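Side-chain contacts in acetyl-CoA hydrolase/transferase family protein (Porphyromonas gingivalis, PDB 2NVV), which probably hydrolyses acetyl-CoA or exchanges CoA between acyl-CoA and acetate, as a zinc-binding member of the acetyl-CoA hydrolase/transferase family: residues A440-I443 with I444-V448; E355-I358 with F359-N363. All coordinates share one frame; numbering follows the deposited sequence.

Contact 1. Residues A440-I443 with I444-V448; sequences AHEI and IDKCV
Glu442 and Lys446, one helical turn apart, form an i to i+4 salt bridge on the last turns of helix 436-446. NZ of Lys446 stands 3.4 Å from both OE1 and OE2 of Glu442, a length at which each hydrogen bond is weak, so the ammonium straddles the carboxylate without a firm grip on either oxygen. Two features bring the groups together: CG of Glu442 lies opposite its own backbone N (chi1 179°), and the lysine chain bends at three successive torsions, its CG passing 3.7 Å from OE1 of Glu442. On the buried flank, CG2 of Ile443 meets CG2 of Val448 at 4.0 Å, the two side chains crossing at about a right angle, while Phe405 of strand 405-406 packs on both. Beneath these side chains runs the helical ladder: Asp445 N donates to His441 O at 3.0 Å, and Lys446 N to Glu442 O. Further out, Asp445 turns its OD2 to a salt bridge with Arg457 of helix 453-459, and Ile444 packs against Leu456 of that helix, so both residues face helix 453-459. Near the C-terminal end of the segment Ile443 O takes two donors: Cys447 N, 3.0 Å away and above the carbonyl plane, and Val448 N, 3.1 Å away and nearly in line with the C=O bond.

Contact 2. Residues E355-I358 with F359-N363; sequences EADI and FGNIN
Glu355 pairs with Asn363 at the open end of a beta hairpin whose strands, 355-357 and 362-367, are joined through a type I turn from Asp357 to Gly360 with a G1 bulge. Backbone bonds run both ways, and Asn363 ND2 adds a side-chain bond of 3.0 Å to Glu355 OE2, met from above the carboxylate plane. That oxygen also accepts from Ala410 N, while the same amide nitrogen reaches His366 O. Ala356 faces Ile362 as a non-hydrogen-bonded pair, with CB 4.1 Å from Ile362 CD1. Asp357 organises the turn: its O accepts from Gly360 N (3.0 Å, above the carbonyl plane), its N donates to Asn361 O (3.1 Å), and Gly360 phi is positive (90°). With chi1 at 62°, the Asp357 carboxylate swings over the loop, where OD1 accepts three N-H groups: Phe359 N comes at 2.9 Å on the anti side, Asn361 N at 3.1 Å from above the plane, and Asn361 ND2 uses the syn lone pair. OD2 accepts from Val409 N. Asn361 OD1 is weakly bonded to the N of Glu416, itself a zinc ligand, so the turn borders that site. Ile358 lays CG1 over one Phe359 ring face, 4.0 Å from the centroid and 24° off the normal.

Contact 2 is buried throughout, whereas contact 1 is only partly so, with Lys446 exposed. Their chemistry follows: three N-H groups of the turn converge on one carboxylate oxygen, while the helix carries a salt bridge whose hydrogen bonds are weak on its outer side and hydrocarbon on its inner side. They meet through Ile358, whose carbonyl O lies 3.6 Å from Ile443 CD1, a methyl that also reaches Asp357 O; Ala440 and Ile444 pack on Ile358. Both share strand 405-406, which pairs with strand 355-357 and covers Ile443, and both touch Leu456 of helix 453-459. Contact 2 lies nearer zinc: the Asn361 side chain is about 6 Å from a bound ion, that of Ile443 about 14 Å.

Contact 1. Residues A440-I443 with I444-V448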
ATOM      1  N   ALA A 440     -15.771   5.587 -13.280  1.00  6.39           N
ATOM      2  CA  ALA A 440     -17.105   5.434 -12.706  1.00  6.39           C
ATOM      3  C   ALA A 440     -18.056   4.952 -13.809  1.00  6.39           C
ATOM      4  O   ALA A 440     -18.867   4.052 -13.599  1.00  6.39           O
ATOM      5  CB  ALA A 440     -17.595   6.765 -12.130  1.00  6.39           C
ATOM      6  N   HIS A 441     -17.958   5.547 -14.992  1.00  6.94           N
ATOM      7  CA  HIS A 441     -18.819   5.121 -16.086  1.00  6.39           C
ATOM      8  C   HIS A 441     -18.484   3.713 -16.536  1.00  6.39           C
ATOM      9  O   HIS A 441     -19.364   2.945 -16.911  1.00  7.23           O
ATOM     10  CB  HIS A 441     -18.720   6.089 -17.257  1.00  6.39           C
ATOM     11  CG  HIS A 441     -19.579   7.302 -17.092  1.00  7.04           C
ATOM     12  ND1 HIS A 441     -19.062   8.552 -16.835  1.00  7.03           N
ATOM     13  CD2 HIS A 441     -20.925   7.447 -17.117  1.00  6.96           C
ATOM     14  CE1 HIS A 441     -20.052   9.418 -16.712  1.00  6.61           C
ATOM     15  NE2 HIS A 441     -21.192   8.773 -16.879  1.00  7.12           N
ATOM     16  N   GLU A 442     -17.208   3.366 -16.490  1.00  6.39           N
ATOM     17  CA  GLU A 442     -16.789   2.023 -16.867  1.00  6.63           C
ATOM     18  C   GLU A 442     -17.344   1.028 -15.848  1.00  6.39           C
ATOM     19  O   GLU A 442     -17.913   0.009 -16.216  1.00  6.39           O
ATOM     20  CB  GLU A 442     -15.261   1.950 -16.911  1.00  6.59           C
ATOM     21  CG  GLU A 442     -14.697   0.587 -17.277  1.00  6.97           C
ATOM     22  CD  GLU A 442     -15.022   0.156 -18.695  1.00  8.35           C
ATOM     23  OE1 GLU A 442     -14.489  -0.893 -19.119  1.00  8.28           O
ATOM     24  OE2 GLU A 442     -15.804   0.852 -19.376  1.00  7.17           O
ATOM     25  N   ILE A 443     -17.187   1.333 -14.564  1.00  6.39           N
ATOM     26  CA  ILE A 443     -17.682   0.460 -13.503  1.00  6.39           C
ATOM     27  C   ILE A 443     -19.200   0.326 -13.551  1.00  6.40           C
ATOM     28  O   ILE A 443     -19.749  -0.739 -13.302  1.00  6.39           O
ATOM     29  CB  ILE A 443     -17.297   0.988 -12.100  1.00  6.39           C
ATOM     30  CG1 ILE A 443     -15.785   0.866 -11.885  1.00  6.41           C
ATOM     31  CG2 ILE A 443     -18.051   0.210 -11.021  1.00  6.39           C
ATOM     32  CD1 ILE A 443     -15.300   1.425 -10.567  1.00  6.39           C
ATOM     33  N   ILE A 444     -19.878   1.418 -13.859  1.00  6.52           N
ATOM     34  CA  ILE A 444     -21.332   1.421 -13.934  1.00  6.39           C
ATOM     35  C   ILE A 444     -21.856   0.566 -15.086  1.00  6.82           C
ATOM     36  O   ILE A 444     -22.730  -0.272 -14.904  1.00  6.39           O
ATOM     37  CB  ILE A 444     -21.851   2.875 -14.088  1.00  6.39           C
ATOM     38  CG1 ILE A 444     -21.584   3.646 -12.794  1.00  6.39           C
ATOM     39  CG2 ILE A 444     -23.336   2.887 -14.407  1.00  6.39           C
ATOM     40  CD1 ILE A 444     -21.929   5.107 -12.863  1.00  6.59           C
ATOM     41  N   ASP A 445     -21.293   0.777 -16.271  1.00  6.39           N
ATOM     42  CA  ASP A 445     -21.694   0.057 -17.475  1.00  6.39           C
ATOM     43  C   ASP A 445     -21.312  -1.423 -17.517  1.00  6.49           C
ATOM     44  O   ASP A 445     -22.023  -2.235 -18.113  1.00  6.57           O
ATOM     45  CB  ASP A 445     -21.096   0.749 -18.701  1.00  6.39           C
ATOM     46  CG  ASP A 445     -21.634   2.148 -18.902  1.00  8.12           C
ATOM     47  OD1 ASP A 445     -21.073   2.871 -19.748  1.00  9.11           O
ATOM     48  OD2 ASP A 445     -22.620   2.529 -18.229  1.00  9.11           O
ATOM     49  N   LYS A 446     -20.196  -1.780 -16.885  1.00  6.88           N
ATOM     50  CA  LYS A 446     -19.714  -3.158 -16.923  1.00  6.39           C
ATOM     51  C   LYS A 446     -19.921  -4.041 -15.699  1.00  6.39           C
ATOM     52  O   LYS A 446     -20.148  -5.239 -15.841  1.00  6.39           O
ATOM     53  CB  LYS A 446     -18.222  -3.164 -17.265  1.00  6.43           C
ATOM     54  CG  LYS A 446     -17.831  -2.399 -18.530  1.00  6.66           C
ATOM     55  CD  LYS A 446     -18.648  -2.829 -19.757  1.00  6.39           C
ATOM     56  CE  LYS A 446     -17.758  -2.923 -21.011  1.00  6.39           C
ATOM     57  NZ  LYS A 446     -16.961  -1.702 -21.294  1.00  6.39           N
ATOM     58  N   CYS A 447     -19.845  -3.461 -14.505  1.00  6.50           N
ATOM     59  CA  CYS A 447     -19.966  -4.239 -13.272  1.00  6.39           C
ATOM     60  C   CYS A 447     -21.241  -4.103 -12.452  1.00  6.39           C
ATOM     61  O   CYS A 447     -21.740  -5.080 -11.895  1.00  6.39           O
ATOM     62  CB  CYS A 447     -18.766  -3.932 -12.375  1.00  6.83           C
ATOM     63  SG  CYS A 447     -17.156  -4.239 -13.167  1.00  6.39           S
ATOM     64  N   VAL A 448     -21.746  -2.882 -12.349  1.00  7.07           N
ATOM     65  CA  VAL A 448     -22.958  -2.589 -11.600  1.00  6.39           C
ATOM     66  C   VAL A 448     -24.184  -3.338 -12.145  1.00  6.42           C
ATOM     67  O   VAL A 448     -24.329  -3.538 -13.356  1.00  6.39           O
ATOM     68  CB  VAL A 448     -23.240  -1.070 -11.626  1.00  6.39           C
ATOM     69  CG1 VAL A 448     -24.499  -0.740 -10.840  1.00  6.39           C
ATOM     70  CG2 VAL A 448     -22.058  -0.326 -11.045  1.00  6.39           C
TER

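Contact 2. Residues E355-I358 with F359-N363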
ATOM      1  N   GLU A 355     -17.799  -4.498  -0.748  1.00  6.39           N
ATOM      2  CA  GLU A 355     -18.444  -3.483  -1.548  1.00  6.39           C
ATOM      3  C   GLU A 355     -17.366  -2.653  -2.255  1.00  6.39           C
ATOM      4  O   GLU A 355     -16.198  -2.673  -1.874  1.00  6.39           O
ATOM      5  CB  GLU A 355     -19.318  -2.594  -0.667  1.00  7.41           C
ATOM      6  CG  GLU A 355     -18.578  -1.520   0.111  1.00  7.95           C
ATOM      7  CD  GLU A 355     -19.519  -0.701   0.970  1.00  8.60           C
ATOM      8  OE1 GLU A 355     -20.741  -0.732   0.711  1.00 11.01           O
ATOM      9  OE2 GLU A 355     -19.043  -0.018   1.900  1.00 10.69           O
ATOM     10  N   ALA A 356     -17.763  -1.944  -3.303  1.00  6.39           N
ATOM     11  CA  ALA A 356     -16.848  -1.102  -4.066  1.00  6.39           C
ATOM     12  C   ALA A 356     -17.616   0.134  -4.489  1.00  6.39           C
ATOM     13  O   ALA A 356     -18.843   0.096  -4.564  1.00  6.39           O
ATOM     14  CB  ALA A 356     -16.356  -1.854  -5.300  1.00  6.73           C
ATOM     15  N   ASP A 357     -16.922   1.238  -4.737  1.00  6.42           N
ATOM     16  CA  ASP A 357     -17.624   2.429  -5.199  1.00  6.50           C
ATOM     17  C   ASP A 357     -17.214   2.743  -6.628  1.00  6.39           C
ATOM     18  O   ASP A 357     -16.235   2.200  -7.145  1.00  6.39           O
ATOM     19  CB  ASP A 357     -17.401   3.644  -4.277  1.00  7.53           C
ATOM     20  CG  ASP A 357     -15.955   4.079  -4.190  1.00 10.69           C
ATOM     21  OD1 ASP A 357     -15.256   4.069  -5.222  1.00 14.58           O
ATOM     22  OD2 ASP A 357     -15.524   4.458  -3.077  1.00 12.60           O
ATOM     23  N   ILE A 358     -17.977   3.616  -7.266  1.00  6.39           N
ATOM     24  CA  ILE A 358     -17.746   3.990  -8.657  1.00  6.39           C
ATOM     25  C   ILE A 358     -16.397   4.622  -8.988  1.00  6.39           C
ATOM     26  O   ILE A 358     -16.099   4.876 -10.155  1.00  6.39           O
ATOM     27  CB  ILE A 358     -18.896   4.916  -9.153  1.00  6.39           C
ATOM     28  CG1 ILE A 358     -19.105   6.072  -8.170  1.00  6.39           C
ATOM     29  CG2 ILE A 358     -20.195   4.101  -9.278  1.00  6.39           C
ATOM     30  CD1 ILE A 358     -20.224   7.044  -8.557  1.00  6.39           C
ATOM     31  N   PHE A 359     -15.568   4.871  -7.980  1.00  7.17           N
ATOM     32  CA  PHE A 359     -14.272   5.462  -8.254  1.00  6.39           C
ATOM     33  C   PHE A 359     -13.114   4.485  -8.073  1.00  6.50           C
ATOM     34  O   PHE A 359     -11.939   4.873  -8.125  1.00  7.31           O
ATOM     35  CB  PHE A 359     -14.088   6.712  -7.402  1.00  6.39           C
ATOM     36  CG  PHE A 359     -15.110   7.763  -7.686  1.00  6.39           C
ATOM     37  CD1 PHE A 359     -16.126   8.030  -6.773  1.00  7.60           C
ATOM     38  CD2 PHE A 359     -15.111   8.433  -8.911  1.00  6.42           C
ATOM     39  CE1 PHE A 359     -17.144   8.951  -7.079  1.00  7.93           C
ATOM     40  CE2 PHE A 359     -16.117   9.350  -9.228  1.00  6.39           C
ATOM     41  CZ  PHE A 359     -17.139   9.608  -8.307  1.00  6.42           C
ATOM     42  N   GLY A 360     -13.455   3.214  -7.867  1.00  6.39           N
ATOM     43  CA  GLY A 360     -12.444   2.179  -7.718  1.00  6.46           C
ATOM     44  C   GLY A 360     -11.927   1.884  -6.331  1.00  6.39           C
ATOM     45  O   GLY A 360     -10.913   1.204  -6.184  1.00  6.39           O
ATOM     46  N   ASN A 361     -12.604   2.391  -5.312  1.00  6.39           N
ATOM     47  CA  ASN A 361     -12.181   2.162  -3.938  1.00  6.39           C
ATOM     48  C   ASN A 361     -12.884   0.915  -3.435  1.00  6.39           C
ATOM     49  O   ASN A 361     -14.050   0.685  -3.758  1.00  6.39           O
ATOM     50  CB  ASN A 361     -12.541   3.377  -3.087  1.00  6.39           C
ATOM     51  CG  ASN A 361     -11.887   4.638  -3.592  1.00  6.64           C
ATOM     52  OD1 ASN A 361     -10.699   4.862  -3.375  1.00  7.22           O
ATOM     53  ND2 ASN A 361     -12.654   5.458  -4.297  1.00  6.39           N
ATOM     54  N   ILE A 362     -12.172   0.111  -2.648  1.00  6.39           N
ATOM     55  CA  ILE A 362     -12.728  -1.138  -2.137  1.00  6.39           C
ATOM     56  C   ILE A 362     -12.775  -1.241  -0.608  1.00  6.67           C
ATOM     57  O   ILE A 362     -11.862  -0.822   0.093  1.00  6.39           O
ATOM     58  CB  ILE A 362     -11.937  -2.374  -2.707  1.00  6.39           C
ATOM     59  CG1 ILE A 362     -12.479  -2.768  -4.083  1.00  6.93           C
ATOM     60  CG2 ILE A 362     -12.077  -3.586  -1.788  1.00  6.39           C
ATOM     61  CD1 ILE A 362     -12.265  -1.772  -5.154  1.00  6.39           C
ATOM     62  N   ASN A 363     -13.877  -1.807  -0.121  1.00  6.39           N
ATOM     63  CA  ASN A 363     -14.105  -2.048   1.295  1.00  6.39           C
ATOM     64  C   ASN A 363     -14.102  -3.564   1.395  1.00  6.39           C
ATOM     65  O   ASN A 363     -14.879  -4.241   0.712  1.00  6.39           O
ATOM     66  CB  ASN A 363     -15.474  -1.508   1.720  1.00  6.39           C
ATOM     67  CG  ASN A 363     -15.867  -1.922   3.130  1.00  6.39           C
ATOM     68  OD1 ASN A 363     -15.164  -2.668   3.796  1.00  6.39           O
ATOM     69  ND2 ASN A 363     -17.005  -1.435   3.583  1.00  6.69           N
TER